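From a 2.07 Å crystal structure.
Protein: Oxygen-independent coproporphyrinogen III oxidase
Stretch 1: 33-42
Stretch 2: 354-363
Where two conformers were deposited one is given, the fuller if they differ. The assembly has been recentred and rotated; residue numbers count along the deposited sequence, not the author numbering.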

# COMPACT_ATOMS: atom_id res chain seq x y z
N SER A 33 -10.26 15.54 9.12
CA SER A 33 -11.40 16.36 9.43
C SER A 33 -11.87 17.18 8.20
O SER A 33 -11.08 17.69 7.43
CB SER A 33 -11.04 17.29 10.58
OG SER A 33 -11.83 18.45 10.58
N GLU A 34 -13.17 17.33 8.07
CA GLU A 34 -13.77 18.07 6.96
C GLU A 34 -13.54 19.56 7.07
O GLU A 34 -13.84 20.28 6.14
CB GLU A 34 -15.25 17.74 6.85
CG GLU A 34 -15.48 16.26 6.52
CD GLU A 34 -16.96 15.88 6.40
OE1 GLU A 34 -17.76 16.77 6.05
OE2 GLU A 34 -17.31 14.70 6.66
N ASP A 35 -13.00 20.00 8.20
CA ASP A 35 -12.63 21.38 8.42
C ASP A 35 -11.39 21.79 7.66
O ASP A 35 -11.18 22.96 7.42
CB ASP A 35 -12.40 21.59 9.92
CG ASP A 35 -13.72 21.60 10.74
OD1 ASP A 35 -14.80 21.88 10.14
OD2 ASP A 35 -13.75 21.37 11.99
N PHE A 36 -10.56 20.81 7.30
CA PHE A 36 -9.39 21.01 6.44
C PHE A 36 -9.83 21.35 5.02
O PHE A 36 -10.37 20.51 4.26
CB PHE A 36 -8.52 19.74 6.41
CG PHE A 36 -7.20 19.92 5.70
CD1 PHE A 36 -7.11 19.80 4.33
CD2 PHE A 36 -6.03 20.15 6.42
CE1 PHE A 36 -5.86 19.93 3.65
CE2 PHE A 36 -4.79 20.29 5.74
CZ PHE A 36 -4.73 20.20 4.37
N GLY A 37 -9.59 22.58 4.66
CA GLY A 37 -10.09 23.13 3.44
C GLY A 37 -9.00 23.49 2.44
O GLY A 37 -7.80 23.16 2.55
N GLU A 38 -9.46 24.23 1.45
CA GLU A 38 -8.68 24.55 0.30
C GLU A 38 -7.50 25.38 0.66
O GLU A 38 -6.45 25.23 0.05
CB GLU A 38 -9.54 25.31 -0.67
CG GLU A 38 -8.87 25.61 -1.98
CD GLU A 38 -8.42 24.38 -2.75
OE1 GLU A 38 -8.84 23.23 -2.49
OE2 GLU A 38 -7.63 24.60 -3.67
N GLN A 39 -7.63 26.27 1.64
CA GLN A 39 -6.47 27.09 1.89
C GLN A 39 -5.37 26.21 2.52
O GLN A 39 -4.19 26.38 2.24
CB GLN A 39 -6.86 28.39 2.71
CG GLN A 39 -7.78 29.38 1.90
CD GLN A 39 -7.19 29.79 0.54
OE1 GLN A 39 -6.10 30.36 0.49
NE2 GLN A 39 -7.91 29.51 -0.56
N ALA A 40 -5.76 25.30 3.41
CA ALA A 40 -4.76 24.50 4.13
C ALA A 40 -4.04 23.70 3.10
O ALA A 40 -2.84 23.53 3.17
CB ALA A 40 -5.43 23.57 5.15
N PHE A 41 -4.77 23.28 2.08
CA PHE A 41 -4.18 22.52 1.02
C PHE A 41 -3.15 23.36 0.26
O PHE A 41 -2.06 22.89 -0.07
CB PHE A 41 -5.28 21.97 0.05
CG PHE A 41 -4.76 21.10 -0.99
CD1 PHE A 41 -4.50 19.79 -0.71
CD2 PHE A 41 -4.52 21.58 -2.26
CE1 PHE A 41 -4.01 18.93 -1.70
CE2 PHE A 41 -4.02 20.72 -3.27
CZ PHE A 41 -3.77 19.42 -3.00
N LEU A 42 -3.53 24.57 -0.06
CA LEU A 42 -2.62 25.43 -0.81
C LEU A 42 -1.38 25.77 0.04
O LEU A 42 -0.29 25.79 -0.51
CB LEU A 42 -3.33 26.69 -1.25
CG LEU A 42 -4.47 26.41 -2.24
CD1 LEU A 42 -5.11 27.76 -2.58
CD2 LEU A 42 -4.02 25.74 -3.49
N GLY A 354 -13.61 22.19 -9.46
CA GLY A 354 -12.38 21.68 -10.08
C GLY A 354 -11.50 20.78 -9.24
O GLY A 354 -10.47 20.25 -9.75
N ASN A 355 -11.93 20.49 -8.01
CA ASN A 355 -11.28 19.53 -7.13
C ASN A 355 -12.32 18.79 -6.25
O ASN A 355 -13.50 19.18 -6.17
CB ASN A 355 -10.21 20.26 -6.23
CG ASN A 355 -10.82 21.18 -5.23
OD1 ASN A 355 -10.89 22.43 -5.45
ND2 ASN A 355 -11.29 20.63 -4.15
N ALA A 356 -11.88 17.75 -5.59
CA ALA A 356 -12.76 16.96 -4.76
C ALA A 356 -12.26 16.89 -3.32
O ALA A 356 -12.60 15.96 -2.60
CB ALA A 356 -12.87 15.55 -5.35
N LEU A 357 -11.51 17.88 -2.88
CA LEU A 357 -10.99 17.87 -1.50
C LEU A 357 -12.13 17.78 -0.52
O LEU A 357 -13.04 18.61 -0.51
CB LEU A 357 -10.15 19.12 -1.20
CG LEU A 357 -9.65 19.25 0.25
CD1 LEU A 357 -8.72 18.21 0.61
CD2 LEU A 357 -8.97 20.61 0.41
N TRP A 358 -12.05 16.76 0.33
CA TRP A 358 -13.09 16.42 1.30
C TRP A 358 -12.66 16.68 2.74
O TRP A 358 -13.32 17.40 3.49
CB TRP A 358 -13.45 14.96 1.13
CG TRP A 358 -14.41 14.41 2.08
CD1 TRP A 358 -15.46 15.06 2.65
CD2 TRP A 358 -14.44 13.09 2.58
NE1 TRP A 358 -16.15 14.20 3.47
CE2 TRP A 358 -15.53 13.00 3.48
CE3 TRP A 358 -13.65 11.95 2.37
CZ2 TRP A 358 -15.84 11.83 4.16
CZ3 TRP A 358 -13.96 10.78 3.02
CH2 TRP A 358 -15.05 10.73 3.93
N ARG A 359 -11.56 16.06 3.13
CA ARG A 359 -11.10 16.16 4.50
C ARG A 359 -9.61 15.98 4.58
O ARG A 359 -8.98 15.57 3.62
CB ARG A 359 -11.78 15.10 5.36
CG ARG A 359 -11.58 13.71 4.83
CD ARG A 359 -12.27 12.61 5.67
NE ARG A 359 -11.86 11.29 5.29
CZ ARG A 359 -11.95 10.20 6.06
NH1 ARG A 359 -12.42 10.30 7.29
NH2 ARG A 359 -11.55 8.99 5.60
N GLY A 360 -9.03 16.31 5.74
CA GLY A 360 -7.61 16.10 5.93
C GLY A 360 -7.12 16.59 7.28
O GLY A 360 -7.91 16.89 8.16
N ILE A 361 -5.79 16.66 7.43
CA ILE A 361 -5.15 17.12 8.66
C ILE A 361 -3.82 17.83 8.38
O ILE A 361 -3.03 17.36 7.58
CB ILE A 361 -4.86 15.91 9.60
CG1 ILE A 361 -4.27 16.38 10.97
CG2 ILE A 361 -3.94 14.94 8.96
CD1 ILE A 361 -4.77 15.58 12.08
N ALA A 362 -3.58 18.93 9.08
CA ALA A 362 -2.26 19.57 9.09
C ALA A 362 -1.57 18.99 10.32
O ALA A 362 -2.03 19.21 11.41
CB ALA A 362 -2.40 21.08 9.24
N LEU A 363 -0.50 18.25 10.14
CA LEU A 363 0.18 17.63 11.25
C LEU A 363 0.87 18.70 12.15
O LEU A 363 1.49 19.61 11.65
CB LEU A 363 1.23 16.64 10.76
CG LEU A 363 0.82 15.24 10.33
CD1 LEU A 363 -0.12 15.30 9.16
CD2 LEU A 363 2.07 14.37 9.96

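The contact begins at Ser33, whose backbone pairs with that of Gly360 in a single antiparallel bridge. Two hydrogen bonds define it: Ser33 N donates to Gly360 O at 2.9 Å, with an N-H...O angle of 170°, and Gly360 N donates to Ser33 O at 3.0 Å and 161°. Both are short and close to linear, and with a CA-CA separation of 5.2 Å they identify a hydrogen-bonded pair. The two carbonyl oxygens, Ser33 O and Gly360 O, lie 3.3 Å apart, but both are acceptors and no bond joins them. The CA-to-CB bond of Ser33 points away from the strand, and its hydroxyl serves its own stretch instead: Asp35 N donates to Ser33 OG at 3.1 Å and 158°.

The pairing is a single bridge, and the chain turns directly after it. Ser33 to Phe36 form a type I beta turn, closed by Phe36 N donating to Ser33 O at 3.2 Å. Ser33 O therefore accepts from both Gly360 N and Phe36 N, tying the turn to the strand.

Within the turn, Glu34 makes the nearest CA-CA approach, its CA being 4.1 Å from Arg359 CA. Its CA also directs a hydrogen at Trp358 O, a CA-H...O contact of 3.6 Å with an angle of 150° at the hydrogen. The Glu34 side chain starts sideways, and its extended chi2 of 180° helps carry the carboxylate to the indole, where Glu34 OE2 is 3.4 Å from Trp358 NE1; the geometry leaves open whether this is a hydrogen bond. On the way, Glu34 CG passes 4.0 Å from Arg359 CB. Asp35 points away and makes no contact with the strand.

Phe36 turns its side chain toward the strand and has the largest area covered by the other stretch, 95 Å². Its CB lies 3.4 Å from Gly360 O, and its ring runs along the backbone beyond, with CD2 3.6 Å from Ile361 N and CE2 3.8 Å from Ala362 N. The apolar contacts are looser: Phe36 CE2 to Ala362 CB at 4.3 Å, and Phe36 CD1 to Leu357 CD1 at 4.4 Å, the leucine methyl lying at the ring edge. The absence of a side chain at Gly360 matters here, since an ideally placed CB on that residue would sit only 3.1 Å from Phe36 CD1.

Gly37 occupies the N-cap position of the helix that follows. From here the contact centres on Leu357, whose CD2 is 3.5 Å from Gly37 C and 3.8 Å from Glu38 N, packing against the start of the helix. The Glu38 side chain leaves sideways, but its end comes nearer, bringing OE1 to 3.9 Å from Leu357 CD2; both carboxylate oxygens are hydrogen-bonded elsewhere in the structure. One helical turn after Gly37, Phe41 N donates to Gly37 O at 3.1 Å, and Phe41 CB reaches Leu357 CD2 at 3.9 Å. Leu42, out of reach of the strand, lies beyond the contact.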